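Local coordinates for probable ABC transporter extracellular-binding protein YckB (Bacillus subtilis, PDB 2IEE) that probably binds a solute outside the cell as part of a binding-protein-dependent ABC transport system, at residues K22-T27 and K64-E69; M70-M75 and A87-D92; D168-R173 and L194-H199; G112-R117 and T174-N179; S104-Y109 and P206-L211. One frame throughout, in Å; residues are numbered along the deposited sequence.

Interaction 1 (K22-T27 and K64-E69); sequences KIVVAT and KVEFKE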
# COMPACT_ATOMS: atom_id res chain seq x y z
N LYS A 22 -2.33 -12.39 -22.97
CA LYS A 22 -1.52 -11.59 -22.06
C LYS A 22 -2.21 -10.28 -21.68
O LYS A 22 -2.87 -9.65 -22.51
CB LYS A 22 -0.16 -11.27 -22.69
CG LYS A 22 0.73 -12.48 -22.89
CD LYS A 22 2.06 -12.13 -23.57
CE LYS A 22 2.98 -11.33 -22.66
NZ LYS A 22 4.34 -11.17 -23.25
N ILE A 23 -2.07 -9.90 -20.42
CA ILE A 23 -2.65 -8.66 -19.93
C ILE A 23 -1.50 -7.73 -19.56
O ILE A 23 -0.57 -8.14 -18.87
CB ILE A 23 -3.53 -8.90 -18.68
CG1 ILE A 23 -4.10 -7.57 -18.18
CG2 ILE A 23 -2.71 -9.56 -17.58
CD1 ILE A 23 -5.12 -7.73 -17.08
N VAL A 24 -1.55 -6.50 -20.05
CA VAL A 24 -0.51 -5.52 -19.78
C VAL A 24 -0.88 -4.74 -18.53
O VAL A 24 -1.96 -4.15 -18.46
CB VAL A 24 -0.36 -4.54 -20.97
CG1 VAL A 24 0.82 -3.63 -20.74
CG2 VAL A 24 -0.18 -5.32 -22.26
N VAL A 25 0.00 -4.75 -17.53
CA VAL A 25 -0.29 -4.06 -16.28
C VAL A 25 0.81 -3.12 -15.84
O VAL A 25 1.99 -3.49 -15.79
CB VAL A 25 -0.55 -5.08 -15.14
CG1 VAL A 25 -1.05 -4.36 -13.89
CG2 VAL A 25 -1.55 -6.13 -15.59
N ALA A 26 0.42 -1.89 -15.52
CA ALA A 26 1.38 -0.89 -15.08
C ALA A 26 1.54 -0.98 -13.57
O ALA A 26 0.58 -1.23 -12.83
CB ALA A 26 0.91 0.51 -15.47
N THR A 27 2.78 -0.77 -13.12
CA THR A 27 3.11 -0.79 -11.70
C THR A 27 4.44 -0.05 -11.58
O THR A 27 5.16 0.09 -12.57
CB THR A 27 3.25 -2.23 -11.17
OG1 THR A 27 3.36 -2.20 -9.74
CG2 THR A 27 4.48 -2.90 -11.76
N LYS A 64 -0.99 -14.50 -19.22
CA LYS A 64 0.37 -14.18 -18.81
C LYS A 64 0.29 -12.69 -18.52
O LYS A 64 -0.58 -11.99 -19.06
CB LYS A 64 1.33 -14.45 -19.97
CG LYS A 64 2.77 -14.02 -19.75
CD LYS A 64 3.61 -14.37 -20.97
CE LYS A 64 5.07 -13.94 -20.81
NZ LYS A 64 5.90 -14.35 -21.99
N VAL A 65 1.18 -12.19 -17.67
CA VAL A 65 1.15 -10.78 -17.35
C VAL A 65 2.37 -10.05 -17.87
O VAL A 65 3.49 -10.53 -17.76
CB VAL A 65 1.07 -10.54 -15.84
CG1 VAL A 65 0.90 -9.06 -15.55
CG2 VAL A 65 -0.08 -11.34 -15.25
N GLU A 66 2.14 -8.88 -18.46
CA GLU A 66 3.22 -8.07 -18.97
C GLU A 66 3.23 -6.81 -18.10
O GLU A 66 2.42 -5.91 -18.29
CB GLU A 66 2.98 -7.70 -20.43
CG GLU A 66 4.23 -7.25 -21.16
CD GLU A 66 3.94 -6.85 -22.59
OE1 GLU A 66 3.21 -7.60 -23.28
OE2 GLU A 66 4.44 -5.79 -23.03
N PHE A 67 4.15 -6.77 -17.14
CA PHE A 67 4.25 -5.63 -16.25
C PHE A 67 5.07 -4.50 -16.85
O PHE A 67 6.24 -4.67 -17.19
CB PHE A 67 4.87 -6.07 -14.92
CG PHE A 67 3.92 -6.81 -14.02
CD1 PHE A 67 2.85 -6.16 -13.42
CD2 PHE A 67 4.09 -8.17 -13.79
CE1 PHE A 67 1.96 -6.84 -12.59
CE2 PHE A 67 3.20 -8.88 -12.96
CZ PHE A 67 2.14 -8.21 -12.36
N LYS A 68 4.44 -3.34 -16.98
CA LYS A 68 5.11 -2.16 -17.51
C LYS A 68 5.41 -1.25 -16.33
O LYS A 68 4.50 -0.72 -15.69
CB LYS A 68 4.20 -1.43 -18.51
CG LYS A 68 3.98 -2.18 -19.81
CD LYS A 68 5.29 -2.42 -20.55
CE LYS A 68 5.05 -3.13 -21.88
NZ LYS A 68 6.33 -3.47 -22.57
N GLU A 69 6.69 -1.09 -16.03
CA GLU A 69 7.12 -0.25 -14.92
C GLU A 69 7.17 1.21 -15.33
O GLU A 69 7.77 1.56 -16.34
CB GLU A 69 8.48 -0.72 -14.44
CG GLU A 69 8.47 -2.13 -13.90
CD GLU A 69 9.84 -2.62 -13.50
OE1 GLU A 69 10.59 -1.83 -12.89
OE2 GLU A 69 10.17 -3.79 -13.79

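Interaction 2 (M70-M75 and A87-D92); sequences MGIDGM and AANDID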
# COMPACT_ATOMS: atom_id res chain seq x y z
N MSE A 70 6.53 2.06 -14.52
CA MSE A 70 6.49 3.49 -14.78
C MSE A 70 6.09 4.24 -13.50
O MSE A 70 5.59 3.64 -12.55
CB MSE A 70 5.48 3.80 -15.89
CG MSE A 70 4.06 3.36 -15.55
SE MSE A 70 2.76 3.76 -16.93
CE MSE A 70 3.11 2.27 -18.11
N GLY A 71 6.30 5.55 -13.49
CA GLY A 71 5.94 6.34 -12.33
C GLY A 71 4.43 6.37 -12.15
O GLY A 71 3.69 6.08 -13.09
N ILE A 72 3.98 6.72 -10.95
CA ILE A 72 2.55 6.78 -10.67
C ILE A 72 1.89 7.81 -11.59
O ILE A 72 0.73 7.66 -11.98
CB ILE A 72 2.29 7.17 -9.20
CG1 ILE A 72 0.79 7.11 -8.89
CG2 ILE A 72 2.82 8.57 -8.92
CD1 ILE A 72 0.21 5.70 -8.93
N ASP A 73 2.65 8.84 -11.95
CA ASP A 73 2.14 9.89 -12.83
C ASP A 73 1.98 9.38 -14.26
O ASP A 73 2.87 8.73 -14.80
CB ASP A 73 3.09 11.09 -12.82
CG ASP A 73 2.62 12.21 -13.73
OD1 ASP A 73 1.47 12.68 -13.55
OD2 ASP A 73 3.40 12.61 -14.62
N GLY A 74 0.83 9.67 -14.86
CA GLY A 74 0.58 9.24 -16.22
C GLY A 74 0.14 7.79 -16.31
O GLY A 74 -0.22 7.30 -17.38
N MSE A 75 0.16 7.10 -15.17
CA MSE A 75 -0.23 5.70 -15.12
C MSE A 75 -1.71 5.58 -15.45
O MSE A 75 -2.11 4.79 -16.31
CB MSE A 75 0.05 5.14 -13.73
CG MSE A 75 0.01 3.63 -13.63
SE MSE A 75 0.61 3.01 -11.89
CE MSE A 75 2.52 3.02 -12.19
N ALA A 87 -3.78 -0.89 -14.11
CA ALA A 87 -2.71 -0.34 -13.29
C ALA A 87 -2.85 -0.92 -11.88
O ALA A 87 -3.93 -0.90 -11.29
CB ALA A 87 -2.81 1.17 -13.26
N ALA A 88 -1.74 -1.44 -11.36
CA ALA A 88 -1.71 -2.02 -10.02
C ALA A 88 -0.58 -1.34 -9.27
O ALA A 88 0.59 -1.69 -9.44
CB ALA A 88 -1.46 -3.52 -10.10
N ASN A 89 -0.91 -0.36 -8.45
CA ASN A 89 0.13 0.36 -7.74
C ASN A 89 -0.37 0.96 -6.44
O ASN A 89 -0.26 2.17 -6.23
CB ASN A 89 0.67 1.48 -8.64
CG ASN A 89 2.03 2.00 -8.18
OD1 ASN A 89 2.29 3.20 -8.23
ND2 ASN A 89 2.90 1.09 -7.75
N ASP A 90 -0.93 0.13 -5.57
CA ASP A 90 -1.41 0.59 -4.27
C ASP A 90 -2.34 1.80 -4.41
O ASP A 90 -2.30 2.73 -3.60
CB ASP A 90 -0.19 0.95 -3.41
CG ASP A 90 -0.47 0.84 -1.93
OD1 ASP A 90 -0.99 -0.22 -1.49
OD2 ASP A 90 -0.15 1.80 -1.20
N ILE A 91 -3.18 1.79 -5.44
CA ILE A 91 -4.09 2.89 -5.68
C ILE A 91 -5.38 2.76 -4.88
O ILE A 91 -6.10 1.77 -4.99
CB ILE A 91 -4.42 2.98 -7.18
CG1 ILE A 91 -3.12 3.07 -7.97
CG2 ILE A 91 -5.29 4.20 -7.45
CD1 ILE A 91 -3.29 2.99 -9.47
N ASP A 92 -5.67 3.77 -4.06
CA ASP A 92 -6.87 3.74 -3.23
C ASP A 92 -8.15 3.83 -4.04
O ASP A 92 -8.20 4.45 -5.10
CB ASP A 92 -6.86 4.89 -2.21
CG ASP A 92 -5.64 4.88 -1.31
OD1 ASP A 92 -5.19 3.78 -0.91
OD2 ASP A 92 -5.14 5.98 -0.98

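Interaction 3 (D168-R173 and L194-H199); sequences DVANGR and LNITIH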
# COMPACT_ATOMS: atom_id res chain seq x y z
N ASP A 168 16.03 7.39 15.67
CA ASP A 168 15.89 8.75 16.17
C ASP A 168 14.66 8.86 17.06
O ASP A 168 14.60 9.69 17.97
CB ASP A 168 15.81 9.75 15.01
CG ASP A 168 17.11 9.83 14.23
OD1 ASP A 168 18.19 9.67 14.84
OD2 ASP A 168 17.06 10.07 13.00
N VAL A 169 13.66 8.03 16.78
CA VAL A 169 12.46 8.03 17.60
C VAL A 169 12.87 7.40 18.93
O VAL A 169 12.65 7.97 20.00
CB VAL A 169 11.33 7.18 16.99
CG1 VAL A 169 10.21 7.01 18.02
CG2 VAL A 169 10.80 7.84 15.74
N ALA A 170 13.49 6.23 18.83
CA ALA A 170 13.96 5.49 20.00
C ALA A 170 14.91 6.33 20.84
O ALA A 170 14.86 6.30 22.06
CB ALA A 170 14.66 4.21 19.56
N ASN A 171 15.76 7.09 20.17
CA ASN A 171 16.75 7.94 20.82
C ASN A 171 16.17 9.19 21.46
O ASN A 171 16.81 9.79 22.32
CB ASN A 171 17.81 8.39 19.81
CG ASN A 171 18.78 7.29 19.49
OD1 ASN A 171 19.47 7.35 18.48
ND2 ASN A 171 18.84 6.28 20.35
N GLY A 172 14.98 9.58 21.03
CA GLY A 172 14.39 10.79 21.57
C GLY A 172 14.74 12.00 20.71
O GLY A 172 14.38 13.12 21.06
N ARG A 173 15.46 11.78 19.61
CA ARG A 173 15.83 12.88 18.71
C ARG A 173 14.58 13.36 17.97
O ARG A 173 14.47 14.53 17.62
CB ARG A 173 16.92 12.44 17.74
CG ARG A 173 18.24 12.12 18.42
CD ARG A 173 19.40 11.96 17.43
NE ARG A 173 19.66 13.20 16.69
CZ ARG A 173 19.38 13.38 15.41
NH1 ARG A 173 18.83 12.40 14.70
NH2 ARG A 173 19.64 14.54 14.83
N LEU A 194 14.50 -2.35 19.31
CA LEU A 194 14.54 -0.89 19.34
C LEU A 194 13.42 -0.33 20.21
O LEU A 194 12.36 -0.95 20.34
CB LEU A 194 14.43 -0.35 17.92
CG LEU A 194 15.31 0.82 17.49
CD1 LEU A 194 16.76 0.60 17.94
CD2 LEU A 194 15.24 0.95 15.98
N ASN A 195 13.64 0.84 20.80
CA ASN A 195 12.62 1.45 21.64
C ASN A 195 11.56 2.16 20.81
O ASN A 195 11.44 3.38 20.83
CB ASN A 195 13.25 2.44 22.62
CG ASN A 195 12.21 3.17 23.46
OD1 ASN A 195 11.20 2.59 23.86
ND2 ASN A 195 12.46 4.44 23.74
N ILE A 196 10.79 1.37 20.06
CA ILE A 196 9.72 1.88 19.22
C ILE A 196 8.56 0.90 19.25
O ILE A 196 8.72 -0.27 19.57
CB ILE A 196 10.16 2.03 17.73
CG1 ILE A 196 10.49 0.65 17.16
CG2 ILE A 196 11.34 2.98 17.62
CD1 ILE A 196 10.80 0.66 15.67
N THR A 197 7.38 1.40 18.91
CA THR A 197 6.19 0.57 18.87
C THR A 197 5.13 1.36 18.13
O THR A 197 5.29 2.56 17.92
CB THR A 197 5.67 0.25 20.29
OG1 THR A 197 4.55 -0.63 20.21
CG2 THR A 197 5.25 1.54 20.99
N ILE A 198 4.07 0.68 17.72
CA ILE A 198 2.97 1.34 17.03
C ILE A 198 2.04 1.79 18.14
O ILE A 198 1.68 1.00 19.01
CB ILE A 198 2.24 0.36 16.09
CG1 ILE A 198 3.20 -0.06 14.97
CG2 ILE A 198 0.98 1.01 15.54
CD1 ILE A 198 2.61 -1.00 13.93
N HIS A 199 1.66 3.07 18.14
CA HIS A 199 0.77 3.57 19.18
C HIS A 199 -0.54 2.78 19.15
O HIS A 199 -1.16 2.64 18.11
CB HIS A 199 0.49 5.06 18.98
CG HIS A 199 -0.16 5.71 20.16
ND1 HIS A 199 -1.45 5.44 20.55
CD2 HIS A 199 0.32 6.60 21.07
CE1 HIS A 199 -1.74 6.13 21.64
NE2 HIS A 199 -0.68 6.84 21.97

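Interaction 4 (G112-R117 and T174-N179); sequences GTAIVR and TDVILN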
# COMPACT_ATOMS: atom_id res chain seq x y z
N GLY A 112 -3.82 4.49 8.52
CA GLY A 112 -2.58 5.03 9.04
C GLY A 112 -2.42 4.86 10.54
O GLY A 112 -3.40 4.74 11.26
N THR A 113 -1.17 4.85 11.00
CA THR A 113 -0.90 4.71 12.42
C THR A 113 0.32 5.56 12.75
O THR A 113 0.78 6.33 11.91
CB THR A 113 -0.62 3.24 12.82
OG1 THR A 113 0.45 2.71 12.02
CG2 THR A 113 -1.87 2.39 12.61
N ALA A 114 0.82 5.43 13.97
CA ALA A 114 1.97 6.19 14.40
C ALA A 114 2.96 5.33 15.17
O ALA A 114 2.56 4.52 16.01
CB ALA A 114 1.53 7.37 15.27
N ILE A 115 4.24 5.51 14.89
CA ILE A 115 5.26 4.79 15.61
C ILE A 115 5.82 5.81 16.60
O ILE A 115 6.18 6.92 16.21
CB ILE A 115 6.38 4.28 14.69
CG1 ILE A 115 5.97 2.92 14.11
CG2 ILE A 115 7.69 4.16 15.46
CD1 ILE A 115 6.96 2.38 13.10
N VAL A 116 5.86 5.43 17.86
CA VAL A 116 6.35 6.29 18.93
C VAL A 116 7.28 5.44 19.79
O VAL A 116 7.50 4.27 19.49
CB VAL A 116 5.17 6.80 19.80
CG1 VAL A 116 4.25 7.69 18.96
CG2 VAL A 116 4.37 5.62 20.35
N ARG A 117 7.85 6.03 20.84
CA ARG A 117 8.74 5.27 21.72
C ARG A 117 7.96 4.21 22.49
O ARG A 117 6.82 4.43 22.89
CB ARG A 117 9.45 6.20 22.71
CG ARG A 117 10.66 6.90 22.13
CD ARG A 117 11.29 7.85 23.14
NE ARG A 117 10.50 9.06 23.31
CZ ARG A 117 10.36 10.00 22.38
NH1 ARG A 117 10.96 9.86 21.20
NH2 ARG A 117 9.64 11.09 22.62
N THR A 174 13.65 12.44 17.71
CA THR A 174 12.37 12.76 17.08
C THR A 174 11.32 12.10 17.97
O THR A 174 11.67 11.36 18.90
CB THR A 174 12.24 12.21 15.65
OG1 THR A 174 12.52 10.81 15.64
CG2 THR A 174 13.18 12.97 14.70
N ASP A 175 10.04 12.35 17.70
CA ASP A 175 8.99 11.78 18.53
C ASP A 175 8.04 10.80 17.89
O ASP A 175 7.63 9.82 18.52
CB ASP A 175 8.14 12.90 19.12
CG ASP A 175 8.94 13.86 19.96
OD1 ASP A 175 9.63 13.38 20.88
OD2 ASP A 175 8.86 15.08 19.70
N VAL A 176 7.67 11.05 16.64
CA VAL A 176 6.69 10.20 15.99
C VAL A 176 6.87 10.09 14.49
O VAL A 176 7.40 11.00 13.84
CB VAL A 176 5.29 10.76 16.31
CG1 VAL A 176 5.18 12.17 15.74
CG2 VAL A 176 4.19 9.86 15.75
N ILE A 177 6.44 8.96 13.95
CA ILE A 177 6.47 8.70 12.51
C ILE A 177 5.06 8.27 12.13
O ILE A 177 4.52 7.33 12.70
CB ILE A 177 7.40 7.52 12.13
CG1 ILE A 177 8.81 7.77 12.63
CG2 ILE A 177 7.42 7.35 10.60
CD1 ILE A 177 9.43 9.00 12.05
N LEU A 178 4.48 8.96 11.16
CA LEU A 178 3.13 8.63 10.68
C LEU A 178 3.25 7.88 9.36
O LEU A 178 3.92 8.35 8.44
CB LEU A 178 2.32 9.91 10.48
CG LEU A 178 1.22 10.24 11.49
CD1 LEU A 178 1.70 9.99 12.91
CD2 LEU A 178 0.78 11.69 11.30
N ASN A 179 2.63 6.71 9.26
CA ASN A 179 2.70 5.93 8.03
C ASN A 179 1.61 4.86 8.04
O ASN A 179 0.84 4.76 8.99
CB ASN A 179 4.08 5.27 7.90
CG ASN A 179 4.44 4.93 6.46
OD1 ASN A 179 3.63 5.07 5.54
ND2 ASN A 179 5.67 4.47 6.25

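Interaction 5 (S104-Y109 and P206-L211); sequences STPYKY and PNKQAL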
# COMPACT_ATOMS: atom_id res chain seq x y z
N SER A 104 -11.37 -3.28 -9.41
CA SER A 104 -11.67 -4.67 -9.14
C SER A 104 -12.12 -4.61 -7.68
O SER A 104 -12.08 -3.54 -7.07
CB SER A 104 -10.41 -5.52 -9.23
OG SER A 104 -9.47 -5.16 -8.23
N THR A 105 -12.55 -5.73 -7.12
CA THR A 105 -12.92 -5.75 -5.72
C THR A 105 -11.58 -5.46 -5.04
O THR A 105 -10.53 -5.73 -5.60
CB THR A 105 -13.46 -7.12 -5.29
OG1 THR A 105 -12.63 -8.15 -5.83
CG2 THR A 105 -14.90 -7.31 -5.79
N PRO A 106 -11.61 -4.90 -3.83
CA PRO A 106 -10.35 -4.60 -3.13
C PRO A 106 -9.61 -5.85 -2.66
O PRO A 106 -10.23 -6.86 -2.34
CB PRO A 106 -10.79 -3.72 -1.96
CG PRO A 106 -12.17 -3.21 -2.36
CD PRO A 106 -12.76 -4.41 -3.06
N TYR A 107 -8.28 -5.78 -2.62
CA TYR A 107 -7.49 -6.90 -2.12
C TYR A 107 -6.55 -6.49 -0.99
O TYR A 107 -5.67 -7.25 -0.58
CB TYR A 107 -6.73 -7.60 -3.26
CG TYR A 107 -6.18 -6.73 -4.36
CD1 TYR A 107 -5.10 -5.88 -4.14
CD2 TYR A 107 -6.69 -6.81 -5.65
CE1 TYR A 107 -4.54 -5.14 -5.18
CE2 TYR A 107 -6.14 -6.07 -6.70
CZ TYR A 107 -5.06 -5.24 -6.45
OH TYR A 107 -4.49 -4.51 -7.48
N LYS A 108 -6.74 -5.28 -0.48
CA LYS A 108 -5.96 -4.77 0.65
C LYS A 108 -6.72 -3.66 1.36
O LYS A 108 -7.23 -2.74 0.73
CB LYS A 108 -4.58 -4.25 0.22
CG LYS A 108 -3.74 -3.74 1.39
CD LYS A 108 -2.23 -3.77 1.11
CE LYS A 108 -1.79 -2.64 0.19
NZ LYS A 108 -1.94 -1.31 0.83
N TYR A 109 -6.81 -3.78 2.68
CA TYR A 109 -7.49 -2.79 3.51
C TYR A 109 -6.48 -2.36 4.57
O TYR A 109 -5.79 -3.20 5.15
CB TYR A 109 -8.72 -3.40 4.17
CG TYR A 109 -9.75 -3.94 3.20
CD1 TYR A 109 -9.53 -5.12 2.51
CD2 TYR A 109 -10.95 -3.26 2.99
CE1 TYR A 109 -10.48 -5.63 1.62
CE2 TYR A 109 -11.91 -3.75 2.10
CZ TYR A 109 -11.66 -4.94 1.42
OH TYR A 109 -12.60 -5.43 0.55
N PRO A 206 -8.93 5.45 6.98
CA PRO A 206 -9.02 4.10 6.43
C PRO A 206 -8.87 4.15 4.91
O PRO A 206 -9.19 5.17 4.29
CB PRO A 206 -10.40 3.64 6.87
CG PRO A 206 -11.19 4.92 6.87
CD PRO A 206 -10.22 5.89 7.53
N ASN A 207 -8.39 3.07 4.31
CA ASN A 207 -8.20 3.02 2.86
C ASN A 207 -8.16 1.59 2.36
O ASN A 207 -7.92 0.66 3.13
CB ASN A 207 -6.90 3.76 2.49
CG ASN A 207 -5.66 3.18 3.19
OD1 ASN A 207 -5.17 2.10 2.84
ND2 ASN A 207 -5.17 3.90 4.19
N LYS A 208 -8.40 1.42 1.06
CA LYS A 208 -8.37 0.12 0.42
C LYS A 208 -7.85 0.27 -1.00
O LYS A 208 -8.06 1.31 -1.64
CB LYS A 208 -9.77 -0.52 0.41
CG LYS A 208 -10.86 0.30 -0.27
CD LYS A 208 -12.22 -0.36 -0.01
CE LYS A 208 -13.39 0.50 -0.50
NZ LYS A 208 -14.70 -0.15 -0.18
N GLN A 209 -7.15 -0.75 -1.48
CA GLN A 209 -6.58 -0.73 -2.83
C GLN A 209 -7.13 -1.84 -3.71
O GLN A 209 -7.50 -2.92 -3.24
CB GLN A 209 -5.06 -0.84 -2.75
CG GLN A 209 -4.38 0.27 -1.97
CD GLN A 209 -4.68 0.19 -0.49
OE1 GLN A 209 -4.48 -0.84 0.14
NE2 GLN A 209 -5.14 1.30 0.08
N ALA A 210 -7.16 -1.57 -5.01
CA ALA A 210 -7.68 -2.54 -5.97
C ALA A 210 -7.07 -2.28 -7.34
O ALA A 210 -6.37 -1.28 -7.54
CB ALA A 210 -9.21 -2.42 -6.06
N LEU A 211 -7.34 -3.18 -8.28
CA LEU A 211 -6.83 -3.05 -9.63
C LEU A 211 -7.62 -1.99 -10.39
O LEU A 211 -8.86 -1.97 -10.34
CB LEU A 211 -6.93 -4.38 -10.37
CG LEU A 211 -6.27 -4.40 -11.75
CD1 LEU A 211 -4.74 -4.34 -11.59
CD2 LEU A 211 -6.69 -5.66 -12.50

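Interaction 1 (K22-T27 and K64-E69)
The ring of Phe67 meets Val25 across the contact, CD1 and CE1 of Phe67 both coming close to Val25 CB. One face of the ring carries Val65 CG1 of its own strand, 3.4 Å above the plane and displaced toward the rim. Thr27 CG2 approaches the ring obliquely, 4.0 Å from Phe67 CD1. The two strands are parallel neighbours in the three-stranded sheet of one lobe of this type II periplasmic-binding-protein fold. They are the two arms of a beta-alpha-beta crossover that passes through helix 49-60. That helix touches the face bearing Ile23, Val65 and Phe67. Five backbone hydrogen bonds join the strands; the shortest runs from Lys68 N to Val25 O, 2.7 Å. On this same face Val25 CG2 rests on Val65 CG1 at 3.8 Å.

The other face carries three lysines and Glu66, together with Val24 and Ala26. Lys22 and Lys64 lie side by side and point the same way. Lys22 bends at its third torsion (chi3 70°), which brings CE to 3.5 Å from Lys64 CD. The carboxylate of Glu66 stands between two lysines of a salt-bridge network. Glu66 OE2 holds Lys68 NZ at 3.0 Å, whereas the bridge from Glu66 OE1 to Lys22 NZ is long. Glu66 probably offsets some of the repulsion between the lysine ammonium groups. At the far end Thr27 OG1 is hydrogen-bonded to Ser35 OG and Ala88 O, and Glu69 OE2 to His37 NE2. On the lysine-bearing face Val24 CG1 touches the aliphatic part of Lys68, 3.6 Å from its CG.

Interaction 2 (M70-M75 and A87-D92)
Met75, modelled as selenomethionine, lays its SE atom against Asn89 CB at 3.6 Å. The two side chains cross at about a right angle. CG of Met75 is anti to the backbone N (chi1 -166°), and it rests on Ala87 CB at 3.8 Å. The chain then bends at its third torsion (chi3 -84°), which places CE 4.2 Å from Asn89 CG. Ile72 comes to the same amide from another part of the loop. Its CD1 lies 4.2 Å from Asn89 CG and makes a looser apolar contact with Ile91 CG1, at 4.4 Å.

Residues 70-75 follow strand 64-69 and lead into helix 75-81, with Gly74 at the N-cap position. A backbone bond from Met75 N to Ile72 O, 3.3 Å long, closes the turn on itself. The contact joins the loops that leave the C-terminal ends of strands 64-69 and 86-87, which lie on either side of strand 22-27 and are connected through helix 75-81. Ala26 of that middle strand also touches Met75, while Asn89 packs on Thr27 and Leu31. Beyond Asn89 the loop is tied into the fold by a bond from Asp90 N to Glu50 OE1.

An alanine in place of Asn89 would keep the CB contact with SE, but loss of the amide would probably open a gap beside Met75 CE and Ile72 CD1 and let those methyl groups turn more freely. No hydrogen bond spans the two segments. Their cohesion rests on van der Waals contact, largely buried, in which the selenium, standing in for the sulfur of methionine, meets an aliphatic carbon.

Interaction 3 (D168-R173 and L194-H199)
The last turn of helix 162-171, closed by a Schellman motif, sets Ala170 against an inverse gamma turn centred on Asn195. The turn lies just before strand 197-214. The backbones come close here, with 4.6 Å between Ala170 CA and Asn195 CA. Ala170 CA makes a C-H...O contact with Asn195 O at 3.4 Å. Its methyl group reaches three residues in a row. Ala170 CB is 3.8 Å from Asn195 CB, and it also touches Leu194 CG and Ile196 CG2.

Ile196 carries CG1 in the position between the backbone N and the carbonyl carbon (chi1 63°). Its CG2 is the branch that meets the helix, and Val169 CG1 touches that branch too, at 4.2 Å. Ile196 continues onto Leu166 and Ile115, so the helix end packs on the sheet through apolar groups.

One polar link adds to this. Asn195 ND2 donates a weak bond to Ala170 O, 3.5 Å long. The other end of the amide has a partner elsewhere, as Asn195 OD1 accepts from Asp119 N. Within the turn Ile196 N makes a weak bond to Leu194 O. On the helix side Arg173 NH1 forms a salt bridge with Asp168 OD1 at 2.8 Å, tying the residue after the turn back to the helix. Asp168 OD2 is bound by Tyr157 OH.

Gly172 takes positive phi, 92°. Its N bonds Val169 O at 3.0 Å, and Arg173 N bonds back to Asp168 O, weakly. This pair of bonds back into the last turn is typical of the Schellman motif at a helix C-terminus.

Interaction 4 (G112-R117 and T174-N179)
Arg117 uses its guanidinium edge to hold two consecutive residues opposite. NH1 donates to Thr174 O at 2.8 Å. NH2 donates to Asp175 OD1 at 2.9 Å, a nearly straight bond (166°) that is also a salt bridge. Both acceptors lie near the guanidinium plane. The carboxylate of Asp175 is turned 69° from that plane and is met on the anti side of OD1. Outside partners add to this: NH1 also bonds Val169 O, NE pairs with Asp120 OD1, and Asp175 OD2 takes Lys134 N.

Further along, the strands run antiparallel in the part of the mixed sheet that lies in the second lobe. Ile115 and Ile177 form a hydrogen-bonded pair, with Ile115 N to Ile177 O at 2.9 Å and the return bond from Ile177 N to Ile115 O at 3.1 Å. Thr113 and Asn179 form another such pair. Some carbonyls serve twice. Thr113 O also bonds Tyr204 OH, and Ile177 O also accepts from Gln184 NE2. Gln184 OE1 is bonded to Thr113 OG1. Between the pairs Ala114 CB packs on Leu178 CD1 at 3.5 Å and on Val176 CG2.

An alanine at Arg117 would probably leave the carbonyls of Thr174 and Val169 without this donor and the carboxylates of Asp175 and Asp120 without their cationic mate. With two carboxylates beside it, the positive charge of Arg117 is probably stabilised in this mostly buried contact.

Interaction 5 (S104-Y109 and P206-L211)
Pro106 to Tyr109 run antiparallel to Lys208 to Ala210, where strands 108-116 and 197-214 adjoin in the mixed sheet. This end of the sheet lies beside the lobe of strands 22-27 and 64-69, and both long strands join it to the other lobe. Backbone bonds come first. Tyr107 N donates to Gln209 O at 3.0 Å, and Gln209 N returns one to Lys108 O. Ser104 N reaches Leu211 O.

Side-chain bonds add to these. Ser104 OG accepts from Leu211 N at 2.9 Å and donates to Thr105 O. Lys108 bends at its third and fourth torsions, and NZ lies 2.7 Å from Gln209 OE1, above the plane of that amide carbonyl. NZ also forms a salt bridge with Asp90 OD1. Gln209 NE2 is shared by Asn207 OD1, at 2.9 Å, and Asp92 OD1, so both ends of this buried amide are held.

The aromatic contact is a CH-pi interaction. Ala210 CA sits over one face of the Tyr107 ring, 4.0 Å from its centroid, while Tyr107 OH is bonded to Glu50 OE2. The apolar contacts involve Lys208, which lies alongside both Tyr109 and Pro106: its CB is 3.9 Å from Tyr109 CD2, and its CD is 3.7 Å from Pro106 CG.

How the interactions relate
From the N terminus, interaction 1 closes the first loop, through helix 49-60. Interaction 2 follows in series and closes a short one around helix 75-81. The two touch through Ala26 and Ala88. Interaction 5 then closes a long loop, from 104-109 to 206-211, and touches interaction 2 through polar side chains of residues 87-92. Interactions 3 and 4 are nested inside that loop and cross each other, their segments alternating along the chain. They touch through His199 N and Ala114 O. Their centres lie across the chain's centre from interactions 1 and 2. Strands 108-116 and 197-214 run between the two regions, linking the two lobes.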